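Local atomic coordinates of TRAP dicarboxylate transporter-DctP subunit (Desulfovibrio salexigens, PDB entry 4N6D), a protein that probably binds a small organic acid in the periplasm and hands it to a TRAP-type membrane transporter. Residues 49-54 with 256-261; 112-117 with 327-332; 209-214 with 268-273; 215-220 with 278-283. All coordinates share one frame; numbering follows the deposited sequence. Where two conformers were deposited one is given.

Contact 1: 49-54 with 256-261; sequences ERWKQE and NDLGRE
Leu-258 reaches from the long helix 249-285 into the side of helix 43-58, between Trp-51, Arg-50 and Glu-54. This is helix-helix packing in a periplasmic solute-binding fold of the TRAP family, in which a long helix spanning the two lobes is a hallmark. The local segments run roughly antiparallel at 145°, their axes 11.6 Å apart, a gap wide enough to be filled by large side chains. Starting at the backbone, Leu-258 CB lies 4.1 Å from Trp-51 NE1, and beyond the branch CD1 turns to the same indole, 4.1 Å from Trp-51 NE1. The other methyl, CD2, meets Glu-54 CB at 4.2 Å and the guanidinium of Arg-50, with NH1 at 4.3 Å. A branched leucine suits the place because each methyl serves a different neighbour. Trp-51 swings its CG anti to the backbone N (chi1 -175°), which carries the indole across toward Leu-258. The polar ends are held elsewhere: Arg-50 NH1 bonds Gln-262 and the group makes a cation-pi contact with Trp-265, while Glu-54 pairs with Arg-58. The aliphatic part of Glu-54 still serves Arg-50, its CG sitting 3.7 Å above the centre of the guanidinium plane.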
loop_
_atom_site.group_PDB
_atom_site.type_symbol
_atom_site.label_atom_id
_atom_site.label_comp_id
_atom_site.label_asym_id
_atom_site.label_seq_id
_atom_site.Cartn_x
_atom_site.Cartn_y
_atom_site.Cartn_z
ATOM N N GLU A 49 14.147 -4.369 -7.122
ATOM C CA GLU A 49 15.115 -5.210 -7.836
ATOM C C GLU A 49 14.660 -5.507 -9.252
ATOM O O GLU A 49 15.471 -5.556 -10.164
ATOM C CB GLU A 49 15.381 -6.532 -7.109
ATOM C CG GLU A 49 15.985 -6.369 -5.727
ATOM C CD GLU A 49 17.355 -5.715 -5.747
ATOM O OE1 GLU A 49 18.053 -5.809 -6.775
ATOM O OE2 GLU A 49 17.726 -5.094 -4.733
ATOM N N ARG A 50 13.362 -5.738 -9.440
ATOM C CA ARG A 50 12.843 -6.003 -10.788
ATOM C C ARG A 50 12.973 -4.760 -11.673
ATOM O O ARG A 50 13.337 -4.848 -12.853
ATOM C CB ARG A 50 11.397 -6.477 -10.712
ATOM C CG ARG A 50 10.835 -6.963 -12.058
ATOM C CD ARG A 50 9.995 -5.903 -12.702
ATOM N NE ARG A 50 9.571 -6.331 -14.035
ATOM C CZ ARG A 50 8.875 -5.567 -14.872
ATOM N NH1 ARG A 50 8.495 -4.348 -14.505
ATOM N NH2 ARG A 50 8.543 -6.041 -16.077
ATOM N N TRP A 51 12.727 -3.600 -11.081
ATOM C CA TRP A 51 12.859 -2.344 -11.797
ATOM C C TRP A 51 14.306 -2.160 -12.246
ATOM O O TRP A 51 14.559 -1.808 -13.395
ATOM C CB TRP A 51 12.418 -1.207 -10.896
ATOM C CG TRP A 51 12.380 0.149 -11.550
ATOM C CD1 TRP A 51 11.322 0.697 -12.216
ATOM C CD2 TRP A 51 13.413 1.137 -11.552
ATOM N NE1 TRP A 51 11.642 1.960 -12.663
ATOM C CE2 TRP A 51 12.919 2.255 -12.265
ATOM C CE3 TRP A 51 14.718 1.186 -11.040
ATOM C CZ2 TRP A 51 13.665 3.410 -12.454
ATOM C CZ3 TRP A 51 15.469 2.341 -11.246
ATOM C CH2 TRP A 51 14.942 3.425 -11.950
ATOM N N LYS A 52 15.256 -2.404 -11.345
ATOM C CA LYS A 52 16.668 -2.386 -11.686
ATOM C C LYS A 52 16.972 -3.283 -12.883
ATOM O O LYS A 52 17.670 -2.899 -13.841
ATOM C CB LYS A 52 17.497 -2.852 -10.480
ATOM C CG LYS A 52 18.918 -3.302 -10.845
ATOM C CD LYS A 52 19.790 -3.545 -9.621
ATOM C CE LYS A 52 21.148 -4.130 -10.029
ATOM N NZ LYS A 52 22.134 -4.146 -8.904
ATOM N N GLN A 53 16.462 -4.506 -12.824
ATOM C CA GLN A 53 16.731 -5.477 -13.884
ATOM C C GLN A 53 16.274 -4.918 -15.232
ATOM O O GLN A 53 16.990 -4.997 -16.219
ATOM C CB GLN A 53 16.005 -6.789 -13.599
ATOM C CG GLN A 53 16.585 -7.571 -12.421
ATOM C CD GLN A 53 15.633 -8.635 -11.892
ATOM O OE1 GLN A 53 14.684 -9.047 -12.573
ATOM N NE2 GLN A 53 15.882 -9.083 -10.667
ATOM N N GLU A 54 15.073 -4.358 -15.262
ATOM C CA GLU A 54 14.517 -3.863 -16.516
ATOM C C GLU A 54 15.225 -2.605 -16.999
ATOM O O GLU A 54 15.451 -2.434 -18.175
ATOM C CB GLU A 54 13.018 -3.609 -16.375
ATOM C CG GLU A 54 12.170 -4.875 -16.456
ATOM C CD GLU A 54 12.540 -5.787 -17.648
ATOM O OE1 GLU A 54 12.556 -5.341 -18.831
ATOM O OE2 GLU A 54 12.855 -6.959 -17.393
ATOM N N ASN A 256 10.307 6.598 -18.144
ATOM C CA ASN A 256 8.954 7.097 -18.257
ATOM C C ASN A 256 8.030 5.952 -18.606
ATOM O O ASN A 256 6.976 5.789 -17.993
ATOM C CB ASN A 256 8.865 8.169 -19.332
ATOM C CG ASN A 256 9.248 9.530 -18.824
ATOM O OD1 ASN A 256 9.149 9.798 -17.636
ATOM N ND2 ASN A 256 9.664 10.406 -19.726
ATOM N N ASP A 257 8.425 5.143 -19.587
ATOM C CA ASP A 257 7.599 4.000 -19.978
ATOM C C ASP A 257 7.413 2.988 -18.850
ATOM O O ASP A 257 6.361 2.342 -18.726
ATOM C CB ASP A 257 8.197 3.300 -21.197
ATOM C CG ASP A 257 8.003 4.090 -22.485
ATOM O OD1 ASP A 257 7.197 5.025 -22.495
ATOM O OD2 ASP A 257 8.653 3.763 -23.486
ATOM N N LEU A 258 8.421 2.848 -17.994
ATOM C CA LEU A 258 8.296 1.956 -16.850
ATOM C C LEU A 258 7.353 2.434 -15.736
ATOM O O LEU A 258 7.058 1.693 -14.810
ATOM C CB LEU A 258 9.670 1.665 -16.237
ATOM C CG LEU A 258 10.425 0.541 -16.917
ATOM C CD1 LEU A 258 11.907 0.617 -16.553
ATOM C CD2 LEU A 258 9.816 -0.825 -16.563
ATOM N N GLY A 259 6.884 3.671 -15.781
ATOM C CA GLY A 259 6.087 4.151 -14.658
ATOM C C GLY A 259 4.803 3.346 -14.482
ATOM O O GLY A 259 4.537 2.765 -13.424
ATOM N N ARG A 260 3.982 3.315 -15.522
ATOM C CA ARG A 260 2.751 2.535 -15.454
ATOM C C ARG A 260 3.047 1.035 -15.357
ATOM O O ARG A 260 2.397 0.306 -14.597
ATOM C CB ARG A 260 1.860 2.808 -16.668
ATOM C CG ARG A 260 0.502 2.167 -16.527
ATOM C CD ARG A 260 -0.150 1.988 -17.887
ATOM N NE ARG A 260 -1.343 1.158 -17.761
ATOM C CZ ARG A 260 -2.490 1.599 -17.280
ATOM N NH1 ARG A 260 -2.603 2.871 -16.926
ATOM N NH2 ARG A 260 -3.532 0.777 -17.182
ATOM N N GLU A 261 4.028 0.571 -16.118
ATOM C CA GLU A 261 4.363 -0.843 -16.135
ATOM C C GLU A 261 4.727 -1.304 -14.733
ATOM O O GLU A 261 4.327 -2.377 -14.294
ATOM C CB GLU A 261 5.560 -1.132 -17.037
ATOM C CG GLU A 261 5.381 -0.822 -18.494
ATOM C CD GLU A 261 6.522 -1.372 -19.343
ATOM O OE1 GLU A 261 7.249 -2.255 -18.841
ATOM O OE2 GLU A 261 6.662 -0.929 -20.510
#

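Contact 2: 112-117 with 327-332; sequences LGFTSS and SDVEEL
The ring of Phe-114 meets Val-329 at its edge: the methyl CG1 lies near the ring plane, 3.6 Å from Phe-114 CE1. Phe-108 also meets this buried ring, with the two ring planes at about 45°, and Ala-123 of helix 117-131 touches it. Val-329 CG1 has a second partner in Leu-112, whose CD1 stands 3.7 Å from it, so one methyl fills the angle between an aromatic edge and a leucine tip. It can do so because CG1 is anti to the backbone N (chi1 169°). A compact beta-branched residue suits the spot, since it places one methyl in this small apolar patch. Just beside it the contact turns polar. A water donates to Leu-112 O at 2.8 Å and to Glu-330 OE1 at 2.7 Å, and thus joins two acceptors that could not bond each other directly. The carboxylate of Glu-330 is also held by a salt bridge to Arg-333. Between Leu-112 and Phe-114 the chain passes through Gly-113 at a positive phi (86°), which glycine adopts readily. The loop then delivers Ser-116 as N-cap of helix 117-131. The whole is a loop-on-helix packing with an apolar centre and a water bridge at its side, by which helix 322-337 packs on the loop leading into helix 117-131 and on that helix itself in this solute-binding fold.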
loop_
_atom_site.group_PDB
_atom_site.type_symbol
_atom_site.label_atom_id
_atom_site.label_comp_id
_atom_site.label_asym_id
_atom_site.label_seq_id
_atom_site.Cartn_x
_atom_site.Cartn_y
_atom_site.Cartn_z
ATOM N N LEU A 112 -11.667 3.017 0.651
ATOM C CA LEU A 112 -12.304 3.433 -0.582
ATOM C C LEU A 112 -12.769 2.255 -1.408
ATOM O O LEU A 112 -13.168 2.429 -2.548
ATOM C CB LEU A 112 -11.378 4.323 -1.404
ATOM C CG LEU A 112 -11.042 5.674 -0.750
ATOM C CD1 LEU A 112 -10.226 6.516 -1.678
ATOM C CD2 LEU A 112 -12.291 6.443 -0.335
ATOM N N GLY A 113 -12.736 1.070 -0.820
ATOM C CA GLY A 113 -13.294 -0.107 -1.459
ATOM C C GLY A 113 -12.391 -0.863 -2.417
ATOM O O GLY A 113 -12.867 -1.758 -3.104
ATOM N N PHE A 114 -11.096 -0.552 -2.476
ATOM C CA PHE A 114 -10.204 -1.326 -3.337
ATOM C C PHE A 114 -10.031 -2.738 -2.801
ATOM O O PHE A 114 -9.923 -2.940 -1.597
ATOM C CB PHE A 114 -8.846 -0.626 -3.475
ATOM C CG PHE A 114 -8.882 0.532 -4.440
ATOM C CD1 PHE A 114 -9.249 1.801 -4.004
ATOM C CD2 PHE A 114 -8.604 0.335 -5.775
ATOM C CE1 PHE A 114 -9.327 2.861 -4.886
ATOM C CE2 PHE A 114 -8.665 1.408 -6.680
ATOM C CZ PHE A 114 -9.033 2.661 -6.232
ATOM N N THR A 115 -10.013 -3.719 -3.697
ATOM C CA THR A 115 -9.992 -5.120 -3.261
ATOM C C THR A 115 -8.752 -5.875 -3.718
ATOM O O THR A 115 -8.668 -7.094 -3.560
ATOM C CB THR A 115 -11.232 -5.860 -3.786
ATOM O OG1 THR A 115 -11.230 -5.832 -5.212
ATOM C CG2 THR A 115 -12.510 -5.206 -3.272
ATOM N N SER A 116 -7.781 -5.159 -4.281
ATOM C CA SER A 116 -6.530 -5.790 -4.693
ATOM C C SER A 116 -5.439 -4.747 -4.795
ATOM O O SER A 116 -5.724 -3.553 -4.944
ATOM C CB SER A 116 -6.664 -6.521 -6.038
ATOM O OG SER A 116 -6.741 -5.609 -7.120
ATOM N N SER A 117 -4.195 -5.215 -4.716
ATOM C CA SER A 117 -3.025 -4.369 -4.903
ATOM C C SER A 117 -2.936 -3.873 -6.339
ATOM O O SER A 117 -2.572 -2.724 -6.581
ATOM C CB SER A 117 -1.774 -5.166 -4.555
ATOM O OG SER A 117 -0.600 -4.370 -4.748
ATOM N N SER A 327 -14.320 11.355 -6.362
ATOM C CA SER A 327 -15.088 10.903 -7.521
ATOM C C SER A 327 -14.176 10.198 -8.508
ATOM O O SER A 327 -14.459 9.092 -8.983
ATOM C CB SER A 327 -15.735 12.080 -8.226
ATOM O OG SER A 327 -16.743 12.659 -7.429
ATOM N N ASP A 328 -13.080 10.857 -8.847
ATOM C CA ASP A 328 -12.151 10.295 -9.802
ATOM C C ASP A 328 -11.566 8.960 -9.343
ATOM O O ASP A 328 -11.344 8.065 -10.156
ATOM C CB ASP A 328 -11.027 11.281 -10.091
ATOM C CG ASP A 328 -11.482 12.449 -10.931
ATOM O OD1 ASP A 328 -12.605 12.386 -11.485
ATOM O OD2 ASP A 328 -10.694 13.424 -11.046
ATOM N N VAL A 329 -11.344 8.813 -8.042
ATOM C CA VAL A 329 -10.790 7.579 -7.498
ATOM C C VAL A 329 -11.788 6.438 -7.722
ATOM O O VAL A 329 -11.389 5.344 -8.124
ATOM C CB VAL A 329 -10.444 7.711 -6.007
ATOM C CG1 VAL A 329 -10.121 6.358 -5.381
ATOM C CG2 VAL A 329 -9.233 8.635 -5.858
ATOM N N GLU A 330 -13.069 6.690 -7.476
ATOM C CA GLU A 330 -14.068 5.622 -7.667
ATOM C C GLU A 330 -14.158 5.226 -9.145
ATOM O O GLU A 330 -14.346 4.052 -9.486
ATOM C CB GLU A 330 -15.442 6.037 -7.129
ATOM C CG GLU A 330 -16.585 5.055 -7.430
ATOM C CD GLU A 330 -16.502 3.715 -6.703
ATOM O OE1 GLU A 330 -15.570 3.477 -5.904
ATOM O OE2 GLU A 330 -17.420 2.903 -6.921
ATOM N N GLU A 331 -14.056 6.213 -10.021
ATOM C CA GLU A 331 -14.081 5.934 -11.450
ATOM C C GLU A 331 -12.920 4.999 -11.800
ATOM O O GLU A 331 -13.097 4.043 -12.554
ATOM C CB GLU A 331 -14.015 7.230 -12.265
ATOM C CG GLU A 331 -13.914 7.009 -13.792
ATOM C CD GLU A 331 -13.911 8.284 -14.607
ATOM O OE1 GLU A 331 -13.661 9.368 -14.040
ATOM O OE2 GLU A 331 -14.185 8.203 -15.834
ATOM N N LEU A 332 -11.743 5.277 -11.250
ATOM C CA LEU A 332 -10.566 4.451 -11.487
ATOM C C LEU A 332 -10.706 3.064 -10.853
ATOM O O LEU A 332 -10.265 2.070 -11.440
ATOM C CB LEU A 332 -9.304 5.165 -10.983
ATOM C CG LEU A 332 -8.962 6.414 -11.796
ATOM C CD1 LEU A 332 -7.904 7.216 -11.062
ATOM C CD2 LEU A 332 -8.467 6.045 -13.191
HETATM O O HOH W 1 -13.694 4.604 -4.299
#

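Contact 3: 209-214 with 268-273; sequences SFEVLK and KYMDEH
A type I beta turn from Ser-209 to Val-212 brings the CA of Glu-211 within 6.7 Å of the CA of His-273 on the long helix 249-285. In this periplasmic binding protein fold the turn links strand 205-208 to the short helix 212-215. Glu-211 is the residue that reaches across. Its CB lies 3.6 Å from His-273 CD2, an approach oblique to the imidazole, and the carboxylate plane is 49° from the ring. With CG between the backbone N and the carbonyl carbon (chi1 87°) and a further bend at chi2, the chain folds back beside Ser-209 instead of stretching out. A flexible glutamate thus offers its methylenes to the helix. The imidazole is fixed by a hydrogen bond between NE2 and Asp-215 OD2, and Tyr-269 OH sits 3.8 Å above one face of the His-273 ring, toward the rim. Met-270, long and supple, lays its terminal methyl at the edge of that ring, and the same CE comes 3.8 Å from Glu-211 OE1.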
loop_
_atom_site.group_PDB
_atom_site.type_symbol
_atom_site.label_atom_id
_atom_site.label_comp_id
_atom_site.label_asym_id
_atom_site.label_seq_id
_atom_site.Cartn_x
_atom_site.Cartn_y
_atom_site.Cartn_z
ATOM N N SER A 209 -2.267 -6.774 5.912
ATOM C CA SER A 209 -2.512 -7.527 4.702
ATOM C C SER A 209 -2.223 -9.015 4.935
ATOM O O SER A 209 -1.465 -9.394 5.830
ATOM C CB SER A 209 -1.746 -6.976 3.497
ATOM O OG SER A 209 -0.380 -6.878 3.756
ATOM N N PHE A 210 -2.855 -9.849 4.128
ATOM C CA PHE A 210 -2.822 -11.300 4.307
ATOM C C PHE A 210 -1.445 -11.928 4.127
ATOM O O PHE A 210 -1.242 -13.066 4.553
ATOM C CB PHE A 210 -3.788 -11.993 3.330
ATOM C CG PHE A 210 -5.259 -11.894 3.694
ATOM C CD1 PHE A 210 -5.684 -11.854 5.011
ATOM C CD2 PHE A 210 -6.217 -11.868 2.698
ATOM C CE1 PHE A 210 -7.048 -11.785 5.330
ATOM C CE2 PHE A 210 -7.568 -11.802 2.998
ATOM C CZ PHE A 210 -7.995 -11.772 4.313
ATOM N N GLU A 211 -0.478 -11.235 3.520
ATOM C CA GLU A 211 0.807 -11.905 3.324
ATOM C C GLU A 211 1.467 -12.296 4.653
ATOM O O GLU A 211 2.321 -13.181 4.682
ATOM C CB GLU A 211 1.785 -11.095 2.456
ATOM C CG GLU A 211 2.605 -10.114 3.189
ATOM C CD GLU A 211 1.890 -8.838 3.353
ATOM O OE1 GLU A 211 0.684 -8.816 2.998
ATOM O OE2 GLU A 211 2.537 -7.866 3.802
ATOM N N VAL A 212 1.092 -11.637 5.745
ATOM C CA VAL A 212 1.740 -11.916 7.031
ATOM C C VAL A 212 1.383 -13.318 7.544
ATOM O O VAL A 212 2.051 -13.866 8.417
ATOM C CB VAL A 212 1.383 -10.857 8.106
ATOM C CG1 VAL A 212 1.815 -9.466 7.658
ATOM C CG2 VAL A 212 -0.097 -10.874 8.411
ATOM N N LEU A 213 0.315 -13.890 7.006
ATOM C CA LEU A 213 -0.112 -15.219 7.429
ATOM C C LEU A 213 0.974 -16.262 7.196
ATOM O O LEU A 213 1.178 -17.154 8.032
ATOM C CB LEU A 213 -1.421 -15.609 6.722
ATOM C CG LEU A 213 -2.625 -14.847 7.295
ATOM C CD1 LEU A 213 -3.833 -14.980 6.387
ATOM C CD2 LEU A 213 -2.951 -15.301 8.750
ATOM N N LYS A 214 1.672 -16.136 6.067
ATOM C CA LYS A 214 2.828 -16.964 5.752
ATOM C C LYS A 214 4.138 -16.279 6.137
ATOM O O LYS A 214 4.971 -16.878 6.793
ATOM C CB LYS A 214 2.889 -17.295 4.262
ATOM C CG LYS A 214 4.088 -18.149 3.892
ATOM C CD LYS A 214 4.124 -18.501 2.412
ATOM C CE LYS A 214 5.372 -19.332 2.089
ATOM N NZ LYS A 214 5.447 -19.637 0.635
ATOM N N LYS A 268 0.551 -6.736 -9.293
ATOM C CA LYS A 268 0.356 -8.133 -9.637
ATOM C C LYS A 268 1.218 -9.050 -8.796
ATOM O O LYS A 268 0.772 -10.135 -8.388
ATOM C CB LYS A 268 0.577 -8.350 -11.123
ATOM C CG LYS A 268 -0.596 -7.793 -11.919
ATOM C CD LYS A 268 -0.541 -8.073 -13.389
ATOM C CE LYS A 268 -1.851 -7.638 -14.042
ATOM N NZ LYS A 268 -1.798 -7.698 -15.539
ATOM N N TYR A 269 2.455 -8.631 -8.548
ATOM C CA TYR A 269 3.362 -9.396 -7.709
ATOM C C TYR A 269 2.767 -9.559 -6.312
ATOM O O TYR A 269 2.742 -10.663 -5.743
ATOM C CB TYR A 269 4.746 -8.726 -7.607
ATOM C CG TYR A 269 5.517 -9.307 -6.469
ATOM C CD1 TYR A 269 6.201 -10.512 -6.612
ATOM C CD2 TYR A 269 5.504 -8.700 -5.227
ATOM C CE1 TYR A 269 6.874 -11.085 -5.548
ATOM C CE2 TYR A 269 6.179 -9.266 -4.152
ATOM C CZ TYR A 269 6.855 -10.458 -4.321
ATOM O OH TYR A 269 7.518 -11.004 -3.231
ATOM N N MET A 270 2.277 -8.460 -5.762
ATOM C CA MET A 270 1.729 -8.447 -4.418
ATOM C C MET A 270 0.467 -9.293 -4.324
ATOM O O MET A 270 0.324 -10.080 -3.392
ATOM C CB MET A 270 1.436 -6.997 -4.005
ATOM C CG MET A 270 0.977 -6.838 -2.579
ATOM S SD MET A 270 2.329 -7.225 -1.418
ATOM C CE MET A 270 1.645 -8.664 -0.647
ATOM N N ASP A 271 -0.452 -9.156 -5.278
ATOM C CA ASP A 271 -1.643 -10.010 -5.272
ATOM C C ASP A 271 -1.295 -11.487 -5.389
ATOM O O ASP A 271 -1.927 -12.326 -4.762
ATOM C CB ASP A 271 -2.623 -9.594 -6.372
ATOM C CG ASP A 271 -3.304 -8.267 -6.061
ATOM O OD1 ASP A 271 -3.498 -7.986 -4.855
ATOM O OD2 ASP A 271 -3.677 -7.539 -7.006
ATOM N N GLU A 272 -0.302 -11.831 -6.199
ATOM C CA GLU A 272 0.094 -13.239 -6.306
ATOM C C GLU A 272 0.771 -13.719 -5.019
ATOM O O GLU A 272 0.598 -14.857 -4.595
ATOM C CB GLU A 272 1.002 -13.423 -7.520
ATOM C CG GLU A 272 1.535 -14.850 -7.720
ATOM C CD GLU A 272 0.457 -15.881 -8.011
ATOM O OE1 GLU A 272 -0.631 -15.520 -8.529
ATOM O OE2 GLU A 272 0.710 -17.072 -7.720
ATOM N N HIS A 273 1.524 -12.829 -4.393
ATOM C CA HIS A 273 2.189 -13.124 -3.131
ATOM C C HIS A 273 1.158 -13.377 -2.026
ATOM O O HIS A 273 1.342 -14.278 -1.188
ATOM C CB HIS A 273 3.122 -11.965 -2.778
ATOM C CG HIS A 273 3.956 -12.204 -1.567
ATOM N ND1 HIS A 273 4.925 -13.185 -1.512
ATOM C CD2 HIS A 273 3.970 -11.593 -0.358
ATOM C CE1 HIS A 273 5.493 -13.168 -0.322
ATOM N NE2 HIS A 273 4.926 -12.217 0.402
#

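Contact 4: 215-220 with 278-283; sequences DLNFAE and LAWAKD
Asn-217 OD1 is approached by two aromatic side chains: it is hydrogen-bonded to the hydroxyl of Tyr-285 and meets the edge of Trp-280, 3.4 Å from CH2 and close to the indole plane. Here the loop between helix 212-215 and strand 224-226 packs on the C-terminal part of the long helix 249-285 of the TRAP solute-binding fold. The amide and ring planes stand 74° apart. With CG anti to the backbone N (chi1 -164°), the amide reaches over to segment 278-283. Within the loop, ND2 donates to Glu-220 OE1 at 2.9 Å, a rather bent bond (137°) on the carboxylate's anti side. Asparagine also tolerates the left-handed backbone here better than most residues. Next to this, Ala-219 CB touches Ala-281 CB at 3.6 Å; two such small side chains let the backbones come close, and Trp-280 CZ3 lies 4.5 Å from Ala-219 CB. Carbonyl oxygen and amide nitrogen ND2 have different partners, which is consistent with a single amide orientation, and the partly negative carbonyl oxygen faces the slightly positive C-H rim of the indole.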
loop_
_atom_site.group_PDB
_atom_site.type_symbol
_atom_site.label_atom_id
_atom_site.label_comp_id
_atom_site.label_asym_id
_atom_site.label_seq_id
_atom_site.Cartn_x
_atom_site.Cartn_y
_atom_site.Cartn_z
ATOM N N ASP A 215 4.320 -15.021 5.716
ATOM C CA ASP A 215 5.629 -14.377 5.823
ATOM C C ASP A 215 6.107 -14.272 7.275
ATOM O O ASP A 215 7.306 -14.348 7.562
ATOM C CB ASP A 215 5.594 -12.963 5.227
ATOM C CG ASP A 215 5.412 -12.947 3.707
ATOM O OD1 ASP A 215 5.350 -14.019 3.058
ATOM O OD2 ASP A 215 5.340 -11.825 3.171
ATOM N N LEU A 216 5.159 -14.056 8.177
ATOM C CA LEU A 216 5.425 -14.005 9.608
ATOM C C LEU A 216 4.717 -15.141 10.380
ATOM O O LEU A 216 4.615 -15.125 11.609
ATOM C CB LEU A 216 5.007 -12.643 10.143
ATOM C CG LEU A 216 5.850 -11.474 9.627
ATOM C CD1 LEU A 216 5.290 -10.132 10.114
ATOM C CD2 LEU A 216 7.301 -11.622 10.049
ATOM N N ASN A 217 4.239 -16.130 9.643
ATOM C CA ASN A 217 3.646 -17.326 10.243
ATOM C C ASN A 217 2.479 -17.020 11.173
ATOM O O ASN A 217 2.199 -17.790 12.092
ATOM C CB ASN A 217 4.707 -18.133 11.010
ATOM C CG ASN A 217 4.251 -19.564 11.323
ATOM O OD1 ASN A 217 3.506 -20.185 10.565
ATOM N ND2 ASN A 217 4.674 -20.072 12.468
ATOM N N PHE A 218 1.776 -15.912 10.933
ATOM C CA PHE A 218 0.627 -15.601 11.777
ATOM C C PHE A 218 -0.510 -16.614 11.649
ATOM O O PHE A 218 -1.357 -16.716 12.533
ATOM C CB PHE A 218 0.135 -14.174 11.544
ATOM C CG PHE A 218 0.936 -13.151 12.281
ATOM C CD1 PHE A 218 0.933 -13.133 13.663
ATOM C CD2 PHE A 218 1.695 -12.222 11.604
ATOM C CE1 PHE A 218 1.678 -12.206 14.348
ATOM C CE2 PHE A 218 2.444 -11.295 12.290
ATOM C CZ PHE A 218 2.436 -11.292 13.657
ATOM N N ALA A 219 -0.527 -17.383 10.565
ATOM C CA ALA A 219 -1.573 -18.366 10.358
ATOM C C ALA A 219 -1.516 -19.493 11.386
ATOM O O ALA A 219 -2.512 -20.165 11.600
ATOM C CB ALA A 219 -1.490 -18.947 8.968
ATOM N N GLU A 220 -0.367 -19.701 12.035
ATOM C CA GLU A 220 -0.297 -20.757 13.033
ATOM C C GLU A 220 -1.262 -20.461 14.165
ATOM O O GLU A 220 -1.849 -21.368 14.744
ATOM C CB GLU A 220 1.113 -20.950 13.592
ATOM C CG GLU A 220 1.199 -22.138 14.560
ATOM C CD GLU A 220 2.603 -22.640 14.757
ATOM O OE1 GLU A 220 3.547 -21.894 14.448
ATOM O OE2 GLU A 220 2.759 -23.789 15.226
ATOM N N LEU A 278 -1.995 -17.355 1.270
ATOM C CA LEU A 278 -3.259 -17.950 1.672
ATOM C C LEU A 278 -3.290 -19.439 1.353
ATOM O O LEU A 278 -3.766 -20.231 2.152
ATOM C CB LEU A 278 -4.418 -17.246 0.988
ATOM C CG LEU A 278 -4.677 -15.817 1.496
ATOM C CD1 LEU A 278 -5.721 -15.126 0.647
ATOM C CD2 LEU A 278 -5.109 -15.833 2.957
ATOM N N ALA A 279 -2.778 -19.813 0.184
ATOM C CA ALA A 279 -2.772 -21.228 -0.196
ATOM C C ALA A 279 -1.867 -22.002 0.756
ATOM O O ALA A 279 -2.224 -23.093 1.199
ATOM C CB ALA A 279 -2.327 -21.398 -1.635
ATOM N N TRP A 280 -0.705 -21.433 1.087
ATOM C CA TRP A 280 0.212 -22.074 2.042
ATOM C C TRP A 280 -0.470 -22.262 3.404
ATOM O O TRP A 280 -0.423 -23.338 3.993
ATOM C CB TRP A 280 1.470 -21.236 2.187
ATOM C CG TRP A 280 2.484 -21.698 3.206
ATOM C CD1 TRP A 280 3.548 -22.521 2.989
ATOM C CD2 TRP A 280 2.545 -21.318 4.587
ATOM N NE1 TRP A 280 4.263 -22.690 4.156
ATOM C CE2 TRP A 280 3.668 -21.955 5.146
ATOM C CE3 TRP A 280 1.764 -20.492 5.402
ATOM C CZ2 TRP A 280 4.015 -21.807 6.482
ATOM C CZ3 TRP A 280 2.116 -20.349 6.732
ATOM C CH2 TRP A 280 3.230 -20.994 7.252
ATOM N N ALA A 281 -1.126 -21.210 3.876
ATOM C CA ALA A 281 -1.776 -21.241 5.172
ATOM C C ALA A 281 -2.948 -22.225 5.190
ATOM O O ALA A 281 -3.197 -22.869 6.208
ATOM C CB ALA A 281 -2.249 -19.843 5.546
ATOM N N LYS A 282 -3.691 -22.308 4.085
ATOM C CA LYS A 282 -4.805 -23.230 4.009
ATOM C C LYS A 282 -4.287 -24.676 4.037
ATOM O O LYS A 282 -4.826 -25.538 4.734
ATOM C CB LYS A 282 -5.632 -22.977 2.750
ATOM C CG LYS A 282 -6.971 -23.670 2.797
ATOM C CD LYS A 282 -7.838 -23.388 1.578
ATOM C CE LYS A 282 -9.243 -23.924 1.819
ATOM N NZ LYS A 282 -9.984 -24.177 0.556
ATOM N N ASP A 283 -3.226 -24.931 3.279
ATOM C CA ASP A 283 -2.639 -26.269 3.230
ATOM C C ASP A 283 -2.093 -26.688 4.593
ATOM O O ASP A 283 -2.269 -27.837 5.020
ATOM C CB ASP A 283 -1.530 -26.302 2.173
ATOM C CG ASP A 283 -0.902 -27.668 2.023
ATOM O OD1 ASP A 283 -1.623 -28.609 1.664
ATOM O OD2 ASP A 283 0.316 -27.786 2.242
#

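Contacts 1, 3 and 4 all draw on helix 249-285 and are strung along it, contact 1 about 30 Å from contact 4 between centres. Contacts 3 and 4 are neighbours, about 10 Å apart centre to centre, joined where Leu-213 O lies 3.1 Å from Ala-219 N, and Lys-214 packs on Trp-280. Contact 2 is linked to contact 3 through the start of helix 117-131: Ser-117 N is 2.9 Å from Asp-271 OD1, probably a hydrogen bond. Contact 1 touches none of the others. The side chain of Glu-54 is about 12 Å from a bound I3C, a triiodinated phasing compound; Arg-81, Met-84 and Arg-138 line a pocket for this compound.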